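Local coordinates for PROTEIN (hypothetical protein EF0366) (Enterococcus faecalis, PDB 1VPY) that is of unknown function but belongs to the DUF72 family and folds as a TIM-type alpha/beta barrel, at residues 66-69 with 70-73; 230-233 with 234-237; 263-266 with 267-271. One frame throughout, in Å; residues are numbered along the deposited sequence.

Contact 1 of 3, residues 66-69 with 70-73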
ATOM      1  N   ALA A  66      16.751  11.546  -5.321  1.00 36.25           N
ATOM      2  CA  ALA A  66      16.651  12.390  -4.122  1.00 36.30           C
ATOM      3  C   ALA A  66      16.702  11.630  -2.799  1.00 36.27           C
ATOM      4  O   ALA A  66      16.810  12.241  -1.729  1.00 36.27           O
ATOM      5  CB  ALA A  66      15.389  13.230  -4.182  1.00 36.38           C
ATOM      6  N   VAL A  67      16.619  10.307  -2.876  1.00 36.27           N
ATOM      7  CA  VAL A  67      16.578   9.453  -1.687  1.00 36.20           C
ATOM      8  C   VAL A  67      17.851   8.581  -1.553  1.00 36.43           C
ATOM      9  O   VAL A  67      18.538   8.341  -2.552  1.00 36.40           O
ATOM     10  CB  VAL A  67      15.289   8.591  -1.674  1.00 36.01           C
ATOM     11  CG1 VAL A  67      14.056   9.484  -1.691  1.00 35.72           C
ATOM     12  CG2 VAL A  67      15.266   7.634  -2.846  1.00 35.33           C
ATOM     13  N   PRO A  68      18.178   8.119  -0.321  1.00 36.53           N
ATOM     14  CA  PRO A  68      19.337   7.240  -0.102  1.00 36.49           C
ATOM     15  C   PRO A  68      19.284   5.929  -0.896  1.00 36.67           C
ATOM     16  O   PRO A  68      18.221   5.537  -1.397  1.00 36.69           O
ATOM     17  CB  PRO A  68      19.266   6.936   1.400  1.00 36.26           C
ATOM     18  CG  PRO A  68      18.535   8.076   1.975  1.00 36.34           C
ATOM     19  CD  PRO A  68      17.489   8.408   0.952  1.00 36.61           C
ATOM     20  N   GLU A  69      20.434   5.261  -0.984  1.00 36.83           N
ATOM     21  CA  GLU A  69      20.588   4.027  -1.764  1.00 36.86           C
ATOM     22  C   GLU A  69      19.549   2.936  -1.458  1.00 36.74           C
ATOM     23  O   GLU A  69      19.190   2.169  -2.343  1.00 36.83           O
ATOM     24  CB  GLU A  69      22.019   3.473  -1.629  1.00 36.70           C
ATOM     25  CG  GLU A  69      22.458   3.168  -0.194  1.00 36.58           C
ATOM     26  CD  GLU A  69      23.950   2.842  -0.072  1.00 36.89           C
ATOM     27  OE1 GLU A  69      24.772   3.442  -0.811  1.00 36.10           O
ATOM     28  OE2 GLU A  69      24.299   1.986   0.777  1.00 35.92           O
ATOM     29  N   ASN A  70      19.073   2.860  -0.220  1.00 36.71           N
ATOM     30  CA  ASN A  70      18.101   1.828   0.127  1.00 37.23           C
ATOM     31  C   ASN A  70      16.866   2.353   0.862  1.00 37.15           C
ATOM     32  O   ASN A  70      16.415   1.783   1.863  1.00 36.98           O
ATOM     33  CB  ASN A  70      18.763   0.643   0.844  1.00 37.59           C
ATOM     34  CG  ASN A  70      19.578   1.068   2.035  1.00 38.59           C
ATOM     35  OD1 ASN A  70      19.062   1.718   2.949  1.00 39.97           O
ATOM     36  ND2 ASN A  70      20.865   0.705   2.037  1.00 39.01           N
ATOM     37  N   PHE A  71      16.338   3.453   0.336  1.00 36.93           N
ATOM     38  CA  PHE A  71      15.036   3.972   0.692  1.00 36.71           C
ATOM     39  C   PHE A  71      14.028   3.259  -0.205  1.00 36.78           C
ATOM     40  O   PHE A  71      14.342   2.911  -1.341  1.00 36.99           O
ATOM     41  CB  PHE A  71      15.034   5.477   0.416  1.00 36.73           C
ATOM     42  CG  PHE A  71      13.711   6.147   0.645  1.00 35.95           C
ATOM     43  CD1 PHE A  71      13.398   6.683   1.887  1.00 35.33           C
ATOM     44  CD2 PHE A  71      12.787   6.266  -0.390  1.00 36.13           C
ATOM     45  CE1 PHE A  71      12.165   7.309   2.103  1.00 36.07           C
ATOM     46  CE2 PHE A  71      11.552   6.888  -0.183  1.00 35.72           C
ATOM     47  CZ  PHE A  71      11.245   7.410   1.066  1.00 35.83           C
ATOM     48  N   ARG A  72      12.822   3.019   0.293  1.00 36.81           N
ATOM     49  CA  ARG A  72      11.823   2.344  -0.530  1.00 36.85           C
ATOM     50  C   ARG A  72      10.580   3.182  -0.766  1.00 37.03           C
ATOM     51  O   ARG A  72      10.199   3.997   0.073  1.00 36.99           O
ATOM     52  CB  ARG A  72      11.463   0.971   0.040  1.00 36.81           C
ATOM     53  CG  ARG A  72      12.652   0.009   0.126  1.00 37.36           C
ATOM     54  CD  ARG A  72      13.171  -0.440  -1.239  1.00 37.20           C
ATOM     55  NE  ARG A  72      14.340  -1.301  -1.084  1.00 36.96           N
ATOM     56  CZ  ARG A  72      15.591  -0.937  -1.351  1.00 36.58           C
ATOM     57  NH1 ARG A  72      15.864   0.274  -1.815  1.00 36.65           N
ATOM     58  NH2 ARG A  72      16.577  -1.797  -1.161  1.00 36.95           N
ATOM     59  N   PHE A  73       9.964   2.962  -1.928  1.00 37.16           N
ATOM     60  CA  PHE A  73       8.757   3.663  -2.329  1.00 37.12           C
ATOM     61  C   PHE A  73       7.623   2.676  -2.466  1.00 37.48           C
ATOM     62  O   PHE A  73       7.778   1.631  -3.096  1.00 37.65           O
ATOM     63  CB  PHE A  73       8.942   4.310  -3.701  1.00 36.70           C
ATOM     64  CG  PHE A  73       9.902   5.458  -3.729  1.00 36.37           C
ATOM     65  CD1 PHE A  73      11.266   5.238  -3.892  1.00 36.32           C
ATOM     66  CD2 PHE A  73       9.439   6.767  -3.642  1.00 35.17           C
ATOM     67  CE1 PHE A  73      12.155   6.303  -3.944  1.00 35.85           C
ATOM     68  CE2 PHE A  73      10.314   7.835  -3.699  1.00 34.31           C
ATOM     69  CZ  PHE A  73      11.679   7.605  -3.846  1.00 35.73           C
TER

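Contact 2 of 3, residues 230-233 with 234-237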
ATOM      1  N   ASN A 230      -3.761   5.775  19.743  1.00 34.94           N
ATOM      2  CA  ASN A 230      -3.294   5.925  21.122  1.00 35.19           C
ATOM      3  C   ASN A 230      -2.230   4.894  21.456  1.00 35.21           C
ATOM      4  O   ASN A 230      -1.893   4.056  20.621  1.00 35.40           O
ATOM      5  CB  ASN A 230      -4.460   5.868  22.128  1.00 35.14           C
ATOM      6  CG  ASN A 230      -5.222   4.545  22.092  1.00 35.25           C
ATOM      7  OD1 ASN A 230      -4.646   3.477  21.880  1.00 35.59           O
ATOM      8  ND2 ASN A 230      -6.527   4.618  22.313  1.00 34.73           N
ATOM      9  N   THR A 231      -1.721   4.956  22.682  1.00 35.26           N
ATOM     10  CA  THR A 231      -0.635   4.091  23.129  1.00 35.18           C
ATOM     11  C   THR A 231      -1.025   2.608  23.064  1.00 35.14           C
ATOM     12  O   THR A 231      -0.234   1.778  22.608  1.00 34.95           O
ATOM     13  CB  THR A 231      -0.152   4.503  24.539  1.00 35.13           C
ATOM     14  OG1 THR A 231       0.036   5.921  24.567  1.00 35.00           O
ATOM     15  CG2 THR A 231       1.177   3.836  24.892  1.00 35.50           C
ATOM     16  N   GLN A 232      -2.248   2.287  23.487  1.00 35.08           N
ATOM     17  CA  GLN A 232      -2.745   0.913  23.432  1.00 34.98           C
ATOM     18  C   GLN A 232      -2.918   0.404  22.002  1.00 35.05           C
ATOM     19  O   GLN A 232      -2.603  -0.751  21.706  1.00 35.36           O
ATOM     20  CB  GLN A 232      -4.049   0.756  24.223  1.00 35.11           C
ATOM     21  CG  GLN A 232      -4.528  -0.692  24.372  1.00 35.01           C
ATOM     22  CD  GLN A 232      -3.568  -1.558  25.175  1.00 35.66           C
ATOM     23  OE1 GLN A 232      -2.851  -2.397  24.624  1.00 35.12           O
ATOM     24  NE2 GLN A 232      -3.548  -1.354  26.485  1.00 36.37           N
ATOM     25  N   GLU A 233      -3.411   1.257  21.112  1.00 34.93           N
ATOM     26  CA  GLU A 233      -3.568   0.867  19.715  1.00 34.71           C
ATOM     27  C   GLU A 233      -2.220   0.639  19.041  1.00 34.96           C
ATOM     28  O   GLU A 233      -2.036  -0.368  18.345  1.00 35.07           O
ATOM     29  CB  GLU A 233      -4.421   1.876  18.955  1.00 34.45           C
ATOM     30  CG  GLU A 233      -5.865   1.877  19.430  1.00 33.67           C
ATOM     31  CD  GLU A 233      -6.661   3.072  18.951  1.00 32.78           C
ATOM     32  OE1 GLU A 233      -6.084   4.168  18.746  1.00 31.28           O
ATOM     33  OE2 GLU A 233      -7.886   2.906  18.794  1.00 32.66           O
ATOM     34  N   ILE A 234      -1.272   1.547  19.268  1.00 35.10           N
ATOM     35  CA  ILE A 234       0.087   1.362  18.743  1.00 35.50           C
ATOM     36  C   ILE A 234       0.702   0.071  19.283  1.00 35.96           C
ATOM     37  O   ILE A 234       1.471  -0.583  18.585  1.00 36.33           O
ATOM     38  CB  ILE A 234       1.026   2.565  19.048  1.00 35.46           C
ATOM     39  CG1 ILE A 234       0.503   3.859  18.410  1.00 35.06           C
ATOM     40  CG2 ILE A 234       2.457   2.280  18.595  1.00 35.20           C
ATOM     41  CD1 ILE A 234       0.448   3.837  16.909  1.00 35.30           C
ATOM     42  N   ALA A 235       0.350  -0.293  20.517  1.00 36.17           N
ATOM     43  CA  ALA A 235       0.837  -1.525  21.125  1.00 36.54           C
ATOM     44  C   ALA A 235       0.248  -2.761  20.449  1.00 36.93           C
ATOM     45  O   ALA A 235       0.978  -3.715  20.171  1.00 37.17           O
ATOM     46  CB  ALA A 235       0.545  -1.542  22.622  1.00 36.54           C
ATOM     47  N   ASP A 236      -1.062  -2.742  20.194  1.00 37.22           N
ATOM     48  CA  ASP A 236      -1.745  -3.850  19.525  1.00 37.41           C
ATOM     49  C   ASP A 236      -1.177  -4.031  18.128  1.00 37.69           C
ATOM     50  O   ASP A 236      -0.778  -5.137  17.756  1.00 38.11           O
ATOM     51  CB  ASP A 236      -3.254  -3.606  19.440  1.00 37.53           C
ATOM     52  CG  ASP A 236      -3.943  -3.621  20.805  1.00 38.27           C
ATOM     53  OD1 ASP A 236      -3.588  -4.447  21.673  1.00 37.44           O
ATOM     54  OD2 ASP A 236      -4.864  -2.798  21.005  1.00 40.29           O
ATOM     55  N   LEU A 237      -1.111  -2.935  17.373  1.00 37.75           N
ATOM     56  CA  LEU A 237      -0.646  -2.960  15.983  1.00 37.50           C
ATOM     57  C   LEU A 237       0.821  -3.346  15.858  1.00 38.05           C
ATOM     58  O   LEU A 237       1.229  -3.915  14.844  1.00 38.49           O
ATOM     59  CB  LEU A 237      -0.879  -1.611  15.303  1.00 37.08           C
ATOM     60  CG  LEU A 237      -2.306  -1.085  15.202  1.00 35.95           C
ATOM     61  CD1 LEU A 237      -2.302   0.400  14.885  1.00 35.60           C
ATOM     62  CD2 LEU A 237      -3.122  -1.854  14.182  1.00 35.60           C
TER

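Contact 3 of 3, residues 263-266 with 267-271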
ATOM      1  N   ALA A 263      -0.005  10.939  11.799  1.00 38.32           N
ATOM      2  CA  ALA A 263       0.660   9.795  11.200  1.00 38.34           C
ATOM      3  C   ALA A 263       2.133   9.740  11.611  1.00 38.57           C
ATOM      4  O   ALA A 263       2.619   8.690  12.034  1.00 38.91           O
ATOM      5  CB  ALA A 263       0.517   9.842   9.688  1.00 38.27           C
ATOM      6  N   ALA A 264       2.829  10.871  11.514  1.00 38.51           N
ATOM      7  CA  ALA A 264       4.242  10.959  11.887  1.00 38.77           C
ATOM      8  C   ALA A 264       4.494  10.740  13.378  1.00 39.14           C
ATOM      9  O   ALA A 264       5.535  10.211  13.756  1.00 39.29           O
ATOM     10  CB  ALA A 264       4.835  12.289  11.443  1.00 38.33           C
ATOM     11  N   GLU A 265       3.552  11.158  14.220  1.00 39.58           N
ATOM     12  CA  GLU A 265       3.661  10.946  15.660  1.00 39.97           C
ATOM     13  C   GLU A 265       3.504   9.453  15.945  1.00 39.85           C
ATOM     14  O   GLU A 265       4.356   8.846  16.598  1.00 39.91           O
ATOM     15  CB  GLU A 265       2.612  11.773  16.418  1.00 40.15           C
ATOM     16  CG  GLU A 265       2.737  11.748  17.946  1.00 41.84           C
ATOM     17  CD  GLU A 265       3.782  12.725  18.494  1.00 44.21           C
ATOM     18  OE1 GLU A 265       4.353  13.515  17.704  1.00 45.06           O
ATOM     19  OE2 GLU A 265       4.022  12.711  19.727  1.00 44.69           O
ATOM     20  N   ASN A 266       2.431   8.865  15.418  1.00 39.56           N
ATOM     21  CA  ASN A 266       2.180   7.439  15.566  1.00 39.58           C
ATOM     22  C   ASN A 266       3.321   6.552  15.046  1.00 39.72           C
ATOM     23  O   ASN A 266       3.695   5.576  15.703  1.00 39.76           O
ATOM     24  CB  ASN A 266       0.858   7.047  14.898  1.00 39.44           C
ATOM     25  CG  ASN A 266      -0.361   7.621  15.606  1.00 39.40           C
ATOM     26  OD1 ASN A 266      -1.450   7.644  15.038  1.00 39.03           O
ATOM     27  ND2 ASN A 266      -0.189   8.076  16.848  1.00 39.73           N
ATOM     28  N   ALA A 267       3.863   6.886  13.875  1.00 39.71           N
ATOM     29  CA  ALA A 267       4.980   6.130  13.307  1.00 39.89           C
ATOM     30  C   ALA A 267       6.235   6.231  14.184  1.00 40.17           C
ATOM     31  O   ALA A 267       6.930   5.243  14.396  1.00 39.98           O
ATOM     32  CB  ALA A 267       5.267   6.573  11.882  1.00 39.56           C
ATOM     33  N   LEU A 268       6.503   7.422  14.710  1.00 40.92           N
ATOM     34  CA  LEU A 268       7.620   7.625  15.636  1.00 41.87           C
ATOM     35  C   LEU A 268       7.405   6.878  16.951  1.00 42.34           C
ATOM     36  O   LEU A 268       8.373   6.483  17.596  1.00 42.32           O
ATOM     37  CB  LEU A 268       7.868   9.119  15.879  1.00 41.70           C
ATOM     38  CG  LEU A 268       8.817   9.909  14.952  1.00 42.50           C
ATOM     39  CD1 LEU A 268       8.807   9.508  13.439  1.00 42.66           C
ATOM     40  CD2 LEU A 268       8.571  11.418  15.116  1.00 42.40           C
ATOM     41  N   GLN A 269       6.142   6.668  17.330  1.00 43.08           N
ATOM     42  CA  GLN A 269       5.807   5.852  18.504  1.00 43.94           C
ATOM     43  C   GLN A 269       6.144   4.384  18.276  1.00 43.82           C
ATOM     44  O   GLN A 269       6.859   3.782  19.077  1.00 43.75           O
ATOM     45  CB  GLN A 269       4.330   6.000  18.895  1.00 43.92           C
ATOM     46  CG  GLN A 269       4.024   7.228  19.747  1.00 45.20           C
ATOM     47  CD  GLN A 269       2.536   7.540  19.819  1.00 45.33           C
ATOM     48  OE1 GLN A 269       2.080   8.587  19.337  1.00 46.78           O
ATOM     49  NE2 GLN A 269       1.768   6.628  20.418  1.00 46.38           N
HETATM   50  N   MSE A 270       5.627   3.825  17.179  1.00 43.87           N
HETATM   51  CA  MSE A 270       5.882   2.442  16.795  1.00 44.36           C
HETATM   52  C   MSE A 270       7.369   2.126  16.746  1.00 43.94           C
HETATM   53  O   MSE A 270       7.834   1.157  17.346  1.00 43.94           O
HETATM   54  CB  MSE A 270       5.263   2.156  15.438  1.00 44.17           C
HETATM   55  CG  MSE A 270       4.033   1.261  15.487  1.00 45.42           C
HETATM   56 SE   MSE A 270       3.867   0.118  13.884  1.00 46.57          SE
HETATM   57  CE  MSE A 270       5.746  -0.241  13.623  1.00 47.83           C
ATOM     58  N   GLN A 271       8.099   2.964  16.020  1.00 43.69           N
ATOM     59  CA  GLN A 271       9.544   2.907  15.917  1.00 43.42           C
ATOM     60  C   GLN A 271      10.241   2.777  17.277  1.00 43.13           C
ATOM     61  O   GLN A 271      11.254   2.080  17.386  1.00 43.14           O
ATOM     62  CB  GLN A 271      10.021   4.171  15.214  1.00 43.76           C
ATOM     63  CG  GLN A 271      11.424   4.117  14.648  1.00 44.68           C
ATOM     64  CD  GLN A 271      11.593   5.107  13.516  1.00 46.19           C
ATOM     65  OE1 GLN A 271      12.350   6.073  13.626  1.00 45.20           O
ATOM     66  NE2 GLN A 271      10.859   4.884  12.421  1.00 47.15           N
TER

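Contact 1 of 3, residues 66-69 with 70-73
V67 lies over the ring of F71 and at the rim of the F73 ring. Its CB is 3.6 Å from F71 CD2. Its CG1 stands over one face of the F71 ring in a CH-pi contact, 4.0 Å from the centroid. The same methyl also touches F73, with CG1 3.7 Å from F73 CZ. CG2 meets the edge of the F73 ring at CE1 and CZ, and is 3.6 Å from F73 CE1. With chi1 at -59°, V67 CG1 is anti to the carbonyl carbon and CG2 sits between the backbone N and the carbonyl carbon. This turns CG1 onto the F71 face and CG2 to the F73 edge. The F71 ring swings out anti to its backbone N (chi1 176°) and crosses the V67 side chain at about a right angle. Its CE2 edge is turned onto the face of F73, near the centre of that ring. P68 CD packs against F71 CB at 3.9 Å.

The chain reverses between P68 and F71. F71 N gives a weak hydrogen bond to P68 O (3.3 Å). The exposed E69 and N70 side chains lie side by side, pointing the same way. R72 NH1 donates to F71 O at 3.1 Å, from above the carbonyl plane. K113 NZ bonds V67 O and, weakly, P68 O. V67 and F71 also pack on helix 35-41.

This is a beta turn over 68-71, whose last residue starts a buried aromatic pair, F71 and F73. It forms the alpha-to-beta connection of a TIM barrel, from helix 57-65 into the N-terminal end of strand 72-76.

Contact 2 of 3, residues 230-233 with 234-237
N230 O receives the amide of I234 at 2.9 Å and opens the first turn of helix 231-245. The same residue is the N-cap. N230 OD1 accepts from E233 N at 2.7 Å, nearly in line with its C=O bond. E233 returns the bond: its OE1 accepts from N230 N at 3.0 Å, on the anti side of the carboxylate. Together they make a capping box. E233 OE2 is held by Y227 OH, so both carboxylate oxygens have partners and the group is fixed in its rotation.

The packed side carries I234 and L237. Both are buried against neighbouring parts of the fold. The exposed side is looser. Q232 bends at chi2 (64°), which brings OE1 near D236, but OE1 and D236 OD1 stay 3.7 Å apart with no bond between them. The Q232 amide and D236 carboxylate planes are 27° apart. T231 is exposed, and a zinc ion lies about 5 Å from its side chain.

The helix follows barrel strand 201-205 and leads to strand 250-255. I234 faces helix 260-273, while L237 meets F191, R208 and Y229 in loops.

Contact 3 of 3, residues 263-266 with 267-271
N266 and Q269 run side by side, pointing the same way from one face of helix 260-273. N266 ND2 gives a weak hydrogen bond to Q269 OE1 at 3.4 Å. The two amides are almost perpendicular, their planes 83° apart. N266 has stronger ties beyond the helix. Its OD1 accepts from Y229 N, and weakly from N257 ND2.

E265 reaches Q269 from another direction. The two side chains cross, with carboxylate and amide planes 70° apart. The touch is made by E265 CG, 3.5 Å from Q269 OE1, and not by the carboxylate. With chi1 at -173°, E265 CG stands beside the carbonyl carbon, near that oxygen; the bend at chi2 then carries the carboxylate away from it. The Q269 chain is extended beyond CG, and its OE1 meets both N266 ND2 and E265 CG. Q269 is partly exposed, and a zinc ion lies about 3 Å from its side chain.

On another face L268 leans back on the preceding turn. Its branch straddles a carbonyl, with CD1 3.4 Å and CD2 3.5 Å from A264 O. That oxygen also takes L268 N at 3.1 Å. A267 CB lies against A263 O. The selenomethionine M270 turns its end away from residues 263-266.

The helix is carried by a regular run of backbone bonds, including Q269 N to E265 O at 2.9 Å. The side-chain bond beside them is weak. A263, A267 and M270 meet the barrel at F255 of strand 250-255, and M270 also meets L16 of strand 13-18. N266 lies at the border, packed on F255 through its carbons and hydrogen-bonded through its amide. That buried amide is satisfied at both ends, which fixes its rotation and ties the helix to the loop at Y229.

Along the chain the three contacts come in series. None nests in or crosses another, and each closes only a local turn. Contact 1 leads from helix 57-65 into the third barrel strand, 72-76. Contact 2 starts the helix between the seventh and eighth strands. Contact 3 lies on the helix after the eighth strand, beside strand 13-18, where the barrel closes. Contacts 2 and 3 touch: I234 CG2 is 3.6 Å from M270 CG, and I234 CD1 is 3.8 Å from N266 CB. These join two neighbouring outer helices. Contact 1 stands apart, its nearest atoms about 11 Å from contact 3 and about 19 Å from contact 2.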